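Local coordinates for protein putative nitroalkan dioxygenase (Thermotoga maritima MSB8, PDB 3BO9) that binds FMN and probably acts as an oxidoreductase of the nitronate monooxygenase type, in a family also credited with enoyl-[acyl-carrier-protein] reductase activity, at residues 146-151 / 173-178; 267-272 / 284-289; 236-241 / 256-261. All coordinates share one frame; numbering follows the deposited sequence.

Overall arrangement
Contact 1 lies in the parallel eight-stranded TIM barrel, where strand 148-151 ends at FMN-binding Glu151; the cofactor is absent from this chain. The side chain of Val148 is about 10 Å from that of FMN-binding Gln203. In contact 3, loop 236-241 joins the antiparallel strands 232-235 and 243-246; the other segments of contacts 2 and 3 come after them. These two contacts are centred about 13 Å apart, and Leu269 CD1 packs on Leu239 CD1 at 3.6 Å. Contact 1 is centred about 31 Å from contact 2 and about 32 Å from contact 3. Ser286 of contact 2 comes within about 11 Å, side chain to side chain, of FMN-binding Ala35.

Contact 1: residues 146-151 / 173-178; sequences DAVIAE and RSVNIP
Asp146 presents its carbonyl, not its carboxylate, to residues 173-178: Asp146 O lies 3.4 Å from Pro178 CD and also faces CB of Ile177. The carboxylate takes no part across the contact; OD2 accepts a hydrogen bond from Val127 N. At Ala147 the chain runs close past the proline, its CB near the carbonyl oxygen of Pro178, and the small methyl lets the two backbones approach to 5.0 Å between Ala147 CA and Pro178 CA. Val148 then opens the strand with the one hydrogen bond of the contact, Val148 N to Pro178 O, 3.1 Å long and nearly in line with the carbonyl (C=O...N angle 163°). Its branch CG1 meets Ile177 CD1 at 4.0 Å, the two side chains crossing at about a right angle, while CG2 just reaches CG2 of Val175. Ile177 places CG1 between its own backbone N and carbonyl carbon (chi1 60°), and the extended tip carries CD1 over the backbone of Ala147. Helix 134-142 covers Val148 and Val175, and its Glu141 accepts the N-H groups of Asn176 and Ile177. Strand 148-151 finishes at the FMN-binding Glu151. Pro178 has no N-H to give, but its carbonyl still accepts from Val148 N and begins the parallel pairing with strand 179-182, while branched aliphatic groups seal the helix-to-strand turn against the barrel.

Contact 2: residues 267-272 / 284-289; sequences EMLVGS and RGSFMV. With SO4 (sulfate ion), chain D.
Ser272 and Ser286 turn their hydroxyls toward each other by different torsions: Ser272 OG stands between its backbone N and carbonyl carbon (chi1 74°), whereas Ser286 OG lies beside its own N, opposite the carbonyl carbon (chi1 -64°). The two oxygens are hydrogen-bonded, either able to donate; the modelled 2.5 Å between Ser272 OG and Ser286 OG is very short, and its exact value is doubtful at this resolution. Leu269 O is a second possible acceptor for Ser272 OG, at 2.9 Å, so the hydroxyl protons could be shared in more than one way. Serine suits both positions, being small enough for a buried site and able to give as well as accept a bond. Beside the hydroxyls the backbones join directly: Ser286 N donates to Ser272 O at 2.8 Å, approaching from above the carbonyl plane. The same oxygen is met by Gly285 CA in a CA-H...O contact of 3.2 Å. Leu269 CD2 closes over Ser286 OG, adding an apolar flank.

Residues 269-272 form a type II turn, whose third place falls to Gly271 with the positive phi that glycine readily adopts. Gly271 is also the N-cap of helix 272-277. A sulfate, probably from the crystallisation liquor, sits there, weakly bonded by Gly271 N to SO4 O1 (3.2 Å) and bonded also by Leu273 N and Trp36 NE1; the helix start would be expected to favour such an anion. Residues 284-286 lie against the turn that joins helices 262-269 and 272-277. Leu269 packs on Ile254 of helix 249-260, while Phe287, backbone-bonded to Leu246, lies against Ala276 of helix 272-277 and meets Tyr220 edge-to-face.

Contact 3: residues 236-241 / 256-261; sequences GAKLGH and EMEFEN
Glu258 points its carboxylate from helix 249-260 into loop 236-241, where it faces backbone N-H groups. Its CG occupies the place between the backbone N and carbonyl carbon (chi1 51°), and the extended chain beyond carries the acid to the start of the type I turn 237-240. There OE2 accepts from Gly236 N at 3.1 Å, on its syn side but 33° out of the carboxylate plane, while OE1 takes a weak bond from Lys238 N at 3.2 Å. At Gly236, with its positive phi, a side chain would run into His241 O. Leu239 lays CD2 4.0 Å from CB of Glu258, packing against its first methylene. With Glu258 replaced by an alanine, the N-H groups of Gly236 and Lys238 would probably lose their acceptor, and the turn its polar tie to the helix. Farther out, Lys238 crosses Phe259 at about a right angle; its bent chain brings CG and CD obliquely up to CE1 of the ring, and NZ is hydrogen-bonded to a nonaethylene glycol, probably from the crystallisation liquor. Phe259 stacks on Phe259 of the second subunit. The loop between strands 232-235 and 243-246 is thereby fastened to helix 249-260, and Leu239 touches Glu266 of helix 262-269.

Contact 1: residues 146-151 / 173-178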
loop_
_atom_site.group_PDB
_atom_site.type_symbol
_atom_site.label_atom_id
_atom_site.label_comp_id
_atom_site.label_asym_id
_atom_site.label_seq_id
_atom_site.Cartn_x
_atom_site.Cartn_y
_atom_site.Cartn_z
ATOM N N ASP A 146 -3.510 23.571 -6.895
ATOM C CA ASP A 146 -4.697 23.676 -6.035
ATOM C C ASP A 146 -4.899 22.448 -5.155
ATOM O O ASP A 146 -5.483 22.537 -4.081
ATOM C CB ASP A 146 -5.961 23.919 -6.877
ATOM C CG ASP A 146 -5.938 25.263 -7.610
ATOM O OD1 ASP A 146 -6.070 26.311 -6.942
ATOM O OD2 ASP A 146 -5.803 25.269 -8.858
ATOM N N ALA A 147 -4.438 21.308 -5.640
ATOM C CA ALA A 147 -4.501 20.045 -4.913
ATOM C C ALA A 147 -3.466 19.112 -5.549
ATOM O O ALA A 147 -2.821 19.494 -6.522
ATOM C CB ALA A 147 -5.877 19.464 -5.013
ATOM N N VAL A 148 -3.252 17.931 -4.971
ATOM C CA VAL A 148 -2.411 16.898 -5.610
ATOM C C VAL A 148 -3.064 15.539 -5.458
ATOM O O VAL A 148 -3.837 15.321 -4.524
ATOM C CB VAL A 148 -0.982 16.787 -5.040
ATOM C CG1 VAL A 148 -0.190 18.019 -5.379
ATOM C CG2 VAL A 148 -1.015 16.501 -3.535
ATOM N N ILE A 149 -2.750 14.648 -6.394
ATOM C CA ILE A 149 -3.184 13.270 -6.347
ATOM C C ILE A 149 -1.950 12.432 -6.016
ATOM O O ILE A 149 -0.992 12.385 -6.803
ATOM C CB ILE A 149 -3.770 12.813 -7.695
ATOM C CG1 ILE A 149 -5.056 13.574 -8.002
ATOM C CG2 ILE A 149 -4.054 11.300 -7.682
ATOM C CD1 ILE A 149 -5.363 13.640 -9.481
ATOM N N ALA A 150 -1.960 11.822 -4.830
ATOM C CA ALA A 150 -0.901 10.905 -4.415
ATOM C C ALA A 150 -1.334 9.512 -4.906
ATOM O O ALA A 150 -2.337 8.963 -4.461
ATOM C CB ALA A 150 -0.706 10.944 -2.928
ATOM N N GLU A 151 -0.590 8.967 -5.860
ATOM C CA GLU A 151 -0.945 7.711 -6.511
ATOM C C GLU A 151 0.011 6.619 -6.074
ATOM O O GLU A 151 1.194 6.676 -6.359
ATOM C CB GLU A 151 -0.876 7.911 -8.015
ATOM C CG GLU A 151 -1.261 6.719 -8.867
ATOM C CD GLU A 151 -1.423 7.081 -10.375
ATOM O OE1 GLU A 151 -0.548 6.661 -11.189
ATOM O OE2 GLU A 151 -2.420 7.784 -10.741
ATOM N N ARG A 173 0.934 15.210 5.205
ATOM C CA ARG A 173 1.700 15.936 6.213
ATOM C C ARG A 173 2.554 17.045 5.641
ATOM O O ARG A 173 2.802 18.027 6.310
ATOM C CB ARG A 173 2.623 14.981 6.954
ATOM C CG ARG A 173 1.863 14.076 7.835
ATOM C CD ARG A 173 2.719 13.111 8.594
ATOM N NE ARG A 173 1.971 12.721 9.775
ATOM C CZ ARG A 173 2.333 11.786 10.625
ATOM N NH1 ARG A 173 3.454 11.100 10.437
ATOM N NH2 ARG A 173 1.558 11.541 11.670
ATOM N N SER A 174 3.011 16.869 4.408
ATOM C CA SER A 174 3.961 17.777 3.802
ATOM C C SER A 174 3.348 18.959 3.122
ATOM O O SER A 174 4.008 19.967 2.973
ATOM C CB SER A 174 4.784 17.043 2.761
ATOM O OG SER A 174 5.490 15.987 3.365
ATOM N N VAL A 175 2.107 18.848 2.678
ATOM C CA VAL A 175 1.487 19.943 1.950
ATOM C C VAL A 175 0.178 20.322 2.614
ATOM O O VAL A 175 -0.502 19.469 3.183
ATOM C CB VAL A 175 1.266 19.576 0.458
ATOM C CG1 VAL A 175 2.579 19.153 -0.169
ATOM C CG2 VAL A 175 0.198 18.474 0.281
ATOM N N ASN A 176 -0.147 21.614 2.564
ATOM C CA ASN A 176 -1.389 22.128 3.109
ATOM C C ASN A 176 -2.514 22.021 2.114
ATOM O O ASN A 176 -3.660 21.909 2.495
ATOM C CB ASN A 176 -1.229 23.579 3.531
ATOM C CG ASN A 176 -0.290 23.738 4.698
ATOM O OD1 ASN A 176 0.501 24.673 4.730
ATOM N ND2 ASN A 176 -0.353 22.818 5.657
ATOM N N ILE A 177 -2.199 22.065 0.830
ATOM C CA ILE A 177 -3.239 21.898 -0.181
ATOM C C ILE A 177 -3.843 20.474 -0.055
ATOM O O ILE A 177 -3.157 19.542 0.376
ATOM C CB ILE A 177 -2.726 22.209 -1.623
ATOM C CG1 ILE A 177 -1.569 21.289 -2.036
ATOM C CG2 ILE A 177 -2.280 23.652 -1.723
ATOM C CD1 ILE A 177 -1.247 21.370 -3.532
ATOM N N PRO A 178 -5.132 20.307 -0.397
ATOM C CA PRO A 178 -5.756 19.001 -0.221
ATOM C C PRO A 178 -5.065 17.921 -1.028
ATOM O O PRO A 178 -4.640 18.175 -2.155
ATOM C CB PRO A 178 -7.164 19.204 -0.777
ATOM C CG PRO A 178 -7.385 20.661 -0.716
ATOM C CD PRO A 178 -6.067 21.276 -0.978
#

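Contact 2: residues 267-272 / 284-289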
loop_
_atom_site.group_PDB
_atom_site.type_symbol
_atom_site.label_atom_id
_atom_site.label_comp_id
_atom_site.label_asym_id
_atom_site.label_seq_id
_atom_site.Cartn_x
_atom_site.Cartn_y
_atom_site.Cartn_z
ATOM N N GLU A 267 9.171 -3.067 -28.393
ATOM C CA GLU A 267 8.463 -3.291 -29.639
ATOM C C GLU A 267 7.051 -3.836 -29.449
ATOM O O GLU A 267 6.085 -3.282 -29.972
ATOM C CB GLU A 267 9.267 -4.289 -30.482
ATOM C CG GLU A 267 8.701 -4.562 -31.852
ATOM C CD GLU A 267 8.633 -3.319 -32.712
ATOM O OE1 GLU A 267 9.331 -2.334 -32.405
ATOM O OE2 GLU A 267 7.889 -3.336 -33.708
HETATM N N MSE A 268 6.940 -4.933 -28.717
HETATM C CA MSE A 268 5.649 -5.601 -28.504
HETATM C C MSE A 268 4.699 -4.866 -27.556
HETATM O O MSE A 268 3.505 -5.164 -27.519
HETATM C CB MSE A 268 5.855 -7.064 -28.067
HETATM C CG MSE A 268 6.884 -7.300 -26.952
HETATM SE SE MSE A 268 7.673 -9.136 -26.903
HETATM C CE MSE A 268 7.733 -9.609 -28.954
ATOM N N LEU A 269 5.230 -3.913 -26.797
ATOM C CA LEU A 269 4.400 -3.019 -26.002
ATOM C C LEU A 269 3.750 -1.931 -26.872
ATOM O O LEU A 269 2.770 -1.334 -26.452
ATOM C CB LEU A 269 5.216 -2.374 -24.873
ATOM C CG LEU A 269 5.569 -3.225 -23.644
ATOM C CD1 LEU A 269 6.517 -2.473 -22.726
ATOM C CD2 LEU A 269 4.325 -3.628 -22.890
ATOM N N VAL A 270 4.283 -1.687 -28.073
ATOM C CA VAL A 270 3.739 -0.676 -28.977
ATOM C C VAL A 270 2.326 -1.064 -29.413
ATOM O O VAL A 270 2.128 -2.135 -29.992
ATOM C CB VAL A 270 4.623 -0.513 -30.252
ATOM C CG1 VAL A 270 4.048 0.539 -31.180
ATOM C CG2 VAL A 270 6.035 -0.143 -29.895
ATOM N N GLY A 271 1.353 -0.197 -29.128
ATOM C CA GLY A 271 -0.044 -0.441 -29.508
ATOM C C GLY A 271 -0.828 -1.394 -28.615
ATOM O O GLY A 271 -2.009 -1.664 -28.877
ATOM N N SER A 272 -0.187 -1.867 -27.547
ATOM C CA SER A 272 -0.743 -2.904 -26.690
ATOM C C SER A 272 -1.840 -2.412 -25.768
ATOM O O SER A 272 -2.726 -3.177 -25.412
ATOM C CB SER A 272 0.366 -3.565 -25.858
ATOM O OG SER A 272 0.822 -2.720 -24.812
ATOM N N ARG A 284 -2.030 -10.150 -26.903
ATOM C CA ARG A 284 -1.146 -9.045 -27.289
ATOM C C ARG A 284 -1.358 -7.726 -26.598
ATOM O O ARG A 284 -0.668 -6.768 -26.930
ATOM C CB ARG A 284 -1.300 -8.746 -28.773
ATOM C CG ARG A 284 -0.949 -9.866 -29.687
ATOM C CD ARG A 284 -1.165 -9.412 -31.103
ATOM N NE ARG A 284 -1.257 -10.544 -32.011
ATOM C CZ ARG A 284 -2.308 -11.350 -32.100
ATOM N NH1 ARG A 284 -3.375 -11.161 -31.344
ATOM N NH2 ARG A 284 -2.284 -12.354 -32.960
ATOM N N GLY A 285 -2.288 -7.643 -25.661
ATOM C CA GLY A 285 -2.630 -6.349 -25.069
ATOM C C GLY A 285 -2.079 -6.137 -23.671
ATOM O O GLY A 285 -1.738 -7.093 -22.995
ATOM N N SER A 286 -1.989 -4.872 -23.258
ATOM C CA SER A 286 -1.586 -4.492 -21.907
ATOM C C SER A 286 -2.838 -4.008 -21.181
ATOM O O SER A 286 -3.357 -2.930 -21.484
ATOM C CB SER A 286 -0.565 -3.343 -21.910
ATOM O OG SER A 286 0.654 -3.687 -22.520
ATOM N N PHE A 287 -3.323 -4.794 -20.228
ATOM C CA PHE A 287 -4.512 -4.426 -19.470
ATOM C C PHE A 287 -4.088 -3.735 -18.176
ATOM O O PHE A 287 -3.810 -4.417 -17.176
ATOM C CB PHE A 287 -5.358 -5.678 -19.164
ATOM C CG PHE A 287 -5.896 -6.362 -20.393
ATOM C CD1 PHE A 287 -5.082 -7.188 -21.154
ATOM C CD2 PHE A 287 -7.211 -6.166 -20.795
ATOM C CE1 PHE A 287 -5.571 -7.806 -22.308
ATOM C CE2 PHE A 287 -7.708 -6.781 -21.946
ATOM C CZ PHE A 287 -6.888 -7.603 -22.703
HETATM N N MSE A 288 -4.013 -2.394 -18.207
HETATM C CA MSE A 288 -3.746 -1.600 -16.998
HETATM C C MSE A 288 -4.805 -1.987 -15.960
HETATM O O MSE A 288 -5.997 -1.903 -16.227
HETATM C CB MSE A 288 -3.879 -0.094 -17.235
HETATM C CG MSE A 288 -3.170 0.520 -18.416
HETATM SE SE MSE A 288 -1.265 0.260 -18.457
HETATM C CE MSE A 288 -0.790 2.158 -18.898
ATOM N N VAL A 289 -4.386 -2.435 -14.793
ATOM C CA VAL A 289 -5.331 -2.854 -13.785
ATOM C C VAL A 289 -4.656 -2.707 -12.472
ATOM O O VAL A 289 -3.570 -3.226 -12.280
ATOM C CB VAL A 289 -5.721 -4.355 -13.907
ATOM C CG1 VAL A 289 -6.594 -4.778 -12.724
ATOM C CG2 VAL A 289 -6.462 -4.622 -15.202
HETATM S S SO4 D . -1.038 2.288 -27.303
HETATM O O1 SO4 D . 0.207 2.586 -28.009
HETATM O O2 SO4 D . -2.116 2.165 -28.276
HETATM O O3 SO4 D . -0.876 1.030 -26.570
HETATM O O4 SO4 D . -1.325 3.386 -26.384
#

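Contact 3: residues 236-241 / 256-261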
loop_
_atom_site.group_PDB
_atom_site.type_symbol
_atom_site.label_atom_id
_atom_site.label_comp_id
_atom_site.label_asym_id
_atom_site.label_seq_id
_atom_site.Cartn_x
_atom_site.Cartn_y
_atom_site.Cartn_z
ATOM N N GLY A 236 7.806 -3.273 -17.787
ATOM C CA GLY A 236 8.516 -2.059 -18.162
ATOM C C GLY A 236 9.371 -1.409 -17.084
ATOM O O GLY A 236 9.821 -0.276 -17.259
ATOM N N ALA A 237 9.605 -2.097 -15.967
ATOM C CA ALA A 237 10.451 -1.529 -14.907
ATOM C C ALA A 237 11.824 -1.182 -15.495
ATOM O O ALA A 237 12.310 -0.050 -15.362
ATOM C CB ALA A 237 10.592 -2.496 -13.737
ATOM N N LYS A 238 12.413 -2.160 -16.184
ATOM C CA LYS A 238 13.728 -2.021 -16.815
ATOM C C LYS A 238 13.751 -1.074 -18.023
ATOM O O LYS A 238 14.827 -0.659 -18.449
ATOM C CB LYS A 238 14.239 -3.405 -17.236
ATOM C CG LYS A 238 14.490 -4.365 -16.072
ATOM C CD LYS A 238 15.982 -4.574 -15.753
ATOM C CE LYS A 238 16.768 -3.304 -15.410
ATOM N NZ LYS A 238 18.227 -3.617 -15.168
ATOM N N LEU A 239 12.585 -0.733 -18.566
ATOM C CA LEU A 239 12.491 0.172 -19.708
ATOM C C LEU A 239 12.302 1.625 -19.250
ATOM O O LEU A 239 12.118 2.523 -20.077
ATOM C CB LEU A 239 11.320 -0.249 -20.615
ATOM C CG LEU A 239 11.218 -1.737 -20.991
ATOM C CD1 LEU A 239 9.976 -2.025 -21.850
ATOM C CD2 LEU A 239 12.492 -2.218 -21.675
ATOM N N GLY A 240 12.326 1.859 -17.939
ATOM C CA GLY A 240 12.126 3.201 -17.393
ATOM C C GLY A 240 10.680 3.682 -17.287
ATOM O O GLY A 240 10.448 4.803 -16.844
ATOM N N HIS A 241 9.704 2.864 -17.692
ATOM C CA HIS A 241 8.283 3.222 -17.559
ATOM C C HIS A 241 7.451 2.047 -17.013
ATOM O O HIS A 241 6.652 1.435 -17.739
ATOM C CB HIS A 241 7.714 3.781 -18.873
ATOM C CG HIS A 241 7.865 2.872 -20.059
ATOM N ND1 HIS A 241 6.822 2.116 -20.556
ATOM C CD2 HIS A 241 8.927 2.623 -20.863
ATOM C CE1 HIS A 241 7.238 1.433 -21.608
ATOM N NE2 HIS A 241 8.511 1.722 -21.817
ATOM N N GLU A 256 10.037 -11.261 -18.918
ATOM C CA GLU A 256 11.236 -12.022 -19.294
ATOM C C GLU A 256 12.030 -11.315 -20.378
ATOM O O GLU A 256 13.250 -11.276 -20.349
ATOM C CB GLU A 256 10.866 -13.396 -19.859
ATOM C CG GLU A 256 10.257 -14.385 -18.879
ATOM C CD GLU A 256 9.894 -15.705 -19.560
ATOM O OE1 GLU A 256 10.609 -16.103 -20.516
ATOM O OE2 GLU A 256 8.899 -16.342 -19.139
HETATM N N MSE A 257 11.308 -10.759 -21.337
HETATM C CA MSE A 257 11.900 -10.129 -22.498
HETATM C C MSE A 257 12.687 -8.867 -22.184
HETATM O O MSE A 257 13.701 -8.608 -22.818
HETATM C CB MSE A 257 10.789 -9.758 -23.490
HETATM C CG MSE A 257 11.221 -9.738 -24.926
HETATM SE SE MSE A 257 11.904 -11.499 -25.349
HETATM C CE MSE A 257 10.429 -12.701 -24.502
ATOM N N GLU A 258 12.210 -8.069 -21.230
ATOM C CA GLU A 258 12.864 -6.791 -20.927
ATOM C C GLU A 258 14.265 -6.945 -20.318
ATOM O O GLU A 258 14.978 -5.965 -20.158
ATOM C CB GLU A 258 11.956 -5.843 -20.105
ATOM C CG GLU A 258 11.311 -6.420 -18.853
ATOM C CD GLU A 258 10.495 -5.393 -18.079
ATOM O OE1 GLU A 258 10.829 -4.193 -18.145
ATOM O OE2 GLU A 258 9.521 -5.780 -17.391
ATOM N N PHE A 259 14.653 -8.179 -19.996
ATOM C CA PHE A 259 16.029 -8.507 -19.578
ATOM C C PHE A 259 16.795 -9.182 -20.724
ATOM O O PHE A 259 17.922 -8.809 -21.028
ATOM C CB PHE A 259 16.036 -9.457 -18.370
ATOM C CG PHE A 259 15.270 -8.942 -17.172
ATOM C CD1 PHE A 259 15.882 -8.111 -16.228
ATOM C CD2 PHE A 259 13.938 -9.301 -16.977
ATOM C CE1 PHE A 259 15.170 -7.638 -15.118
ATOM C CE2 PHE A 259 13.217 -8.829 -15.869
ATOM C CZ PHE A 259 13.836 -7.995 -14.941
ATOM N N GLU A 260 16.173 -10.178 -21.355
ATOM C CA GLU A 260 16.792 -10.899 -22.470
ATOM C C GLU A 260 16.952 -10.042 -23.742
ATOM O O GLU A 260 17.906 -10.247 -24.481
ATOM C CB GLU A 260 16.030 -12.197 -22.790
ATOM N N ASN A 261 16.042 -9.093 -23.998
ATOM C CA ASN A 261 16.110 -8.239 -25.203
ATOM C C ASN A 261 15.210 -6.993 -25.100
ATOM O O ASN A 261 14.119 -6.958 -25.675
ATOM C CB ASN A 261 15.753 -9.054 -26.452
ATOM C CG ASN A 261 16.156 -8.363 -27.739
ATOM O OD1 ASN A 261 16.767 -7.285 -27.732
ATOM N ND2 ASN A 261 15.819 -8.990 -28.859
#